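Local atomic coordinates of ferritin (Mycoplasma penetrans, PDB entry 7DIE), a protein that probably takes up, oxidises and stores iron as a cage of 24 subunits with atypical ferroxidase centres. Residues A[52-55]-A[56-59]. Numbering follows the deposited sequence. Where two conformers were deposited one is given.
With FE (Fe (III) ion), chain G.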
loop_
_atom_site.group_PDB
_atom_site.type_symbol
_atom_site.label_atom_id
_atom_site.label_comp_id
_atom_site.label_asym_id
_atom_site.label_seq_id
_atom_site.Cartn_x
_atom_site.Cartn_y
_atom_site.Cartn_z
ATOM N N MET A 52 20.772 -35.145 -8.002
ATOM C CA MET A 52 20.338 -36.084 -9.037
ATOM C C MET A 52 19.458 -37.179 -8.445
ATOM O O MET A 52 18.414 -37.525 -9.009
ATOM C CB MET A 52 21.551 -36.703 -9.745
ATOM C CG MET A 52 22.415 -35.734 -10.544
ATOM S SD MET A 52 21.533 -34.865 -11.843
ATOM C CE MET A 52 21.128 -36.194 -12.971
ATOM N N GLY A 53 19.873 -37.751 -7.310
ATOM C CA GLY A 53 19.070 -38.793 -6.690
ATOM C C GLY A 53 17.731 -38.272 -6.199
ATOM O O GLY A 53 16.705 -38.947 -6.330
ATOM N N SER A 54 17.721 -37.065 -5.620
ATOM C CA SER A 54 16.454 -36.493 -5.170
ATOM C C SER A 54 15.525 -36.237 -6.349
ATOM O O SER A 54 14.307 -36.435 -6.239
ATOM C CB SER A 54 16.700 -35.203 -4.387
ATOM O OG SER A 54 17.527 -35.478 -3.265
ATOM N N ASP A 55 16.073 -35.790 -7.484
ATOM C CA ASP A 55 15.243 -35.570 -8.665
ATOM C C ASP A 55 14.643 -36.877 -9.174
ATOM O O ASP A 55 13.471 -36.922 -9.575
ATOM C CB ASP A 55 16.053 -34.898 -9.779
ATOM C CG ASP A 55 15.324 -34.917 -11.116
ATOM O OD1 ASP A 55 14.302 -34.213 -11.223
ATOM O OD2 ASP A 55 15.752 -35.639 -12.048
ATOM N N LYS A 56 15.429 -37.957 -9.174
ATOM C CA LYS A 56 14.854 -39.246 -9.567
ATOM C C LYS A 56 13.650 -39.583 -8.694
ATOM O O LYS A 56 12.628 -40.068 -9.189
ATOM C CB LYS A 56 15.896 -40.369 -9.472
ATOM C CG LYS A 56 17.054 -40.261 -10.475
ATOM C CD LYS A 56 16.545 -40.164 -11.918
ATOM C CE LYS A 56 17.692 -40.271 -12.950
ATOM N NZ LYS A 56 17.158 -40.257 -14.364
ATOM N N GLN A 57 13.742 -39.316 -7.388
ATOM C CA GLN A 57 12.605 -39.594 -6.506
ATOM C C GLN A 57 11.427 -38.681 -6.821
ATOM O O GLN A 57 10.295 -39.141 -7.000
ATOM C CB GLN A 57 13.001 -39.414 -5.045
ATOM C CG GLN A 57 14.128 -40.306 -4.536
ATOM C CD GLN A 57 14.620 -39.834 -3.180
ATOM O OE1 GLN A 57 14.642 -38.636 -2.913
ATOM N NE2 GLN A 57 14.982 -40.769 -2.309
ATOM N N SER A 58 11.666 -37.374 -6.848
ATOM C CA SER A 58 10.558 -36.432 -6.841
ATOM C C SER A 58 9.945 -36.227 -8.213
ATOM O O SER A 58 8.779 -35.815 -8.309
ATOM C CB SER A 58 11.035 -35.086 -6.281
ATOM O OG SER A 58 11.921 -34.479 -7.203
ATOM N N ALA A 59 10.688 -36.489 -9.280
ATOM C CA ALA A 59 10.182 -36.231 -10.621
ATOM C C ALA A 59 9.956 -37.497 -11.436
ATOM O O ALA A 59 8.988 -37.562 -12.187
ATOM C CB ALA A 59 11.141 -35.311 -11.383
HETATM FE FE FE G . 15.369 -35.735 -14.308
HETATM O O HOH W 1 13.650 -34.195 -13.715
#
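Four successive i to i+4 backbone hydrogen bonds join 52-55 to 56-59 in one continuous helix, the last from Ala59 N to Asp55 O (2.8 Å). The helix opens into a wider pi-type turn at 56-59. With chi1 at 168°, the carboxylate of Asp55 swings away from its own backbone N, and this carries OD2 to the iron (III) ion, 2.3 Å away. The other carboxylate oxygen, OD1, accepts a hydrogen bond of 2.6 Å from a water that is itself an iron ligand. One carboxylate thus binds the metal and probably also orients a water ligand of it. Asp55 OD1 also packs on Ala59 CB at 3.4 Å, one turn on. Lys56 CG lies 3.4 Å from Met52 O. Lys56 NZ forms salt bridges with Glu23 and Glu102 and a hydrogen bond with the iron ligand Asp138, so it probably helps to position the Asp138 carboxylate. Gln57 lays OE1 against Ser54 CA at 3.6 Å. His60, Asp134 and Asp138 complete the protein ligands of the iron site, on the ferritin four-helix bundle. Met52 and Lys56 pack on helix 10-39, Ala59 meets Trp130 of helix 122-150, and Gln57 touches Gln57 of a neighbouring subunit.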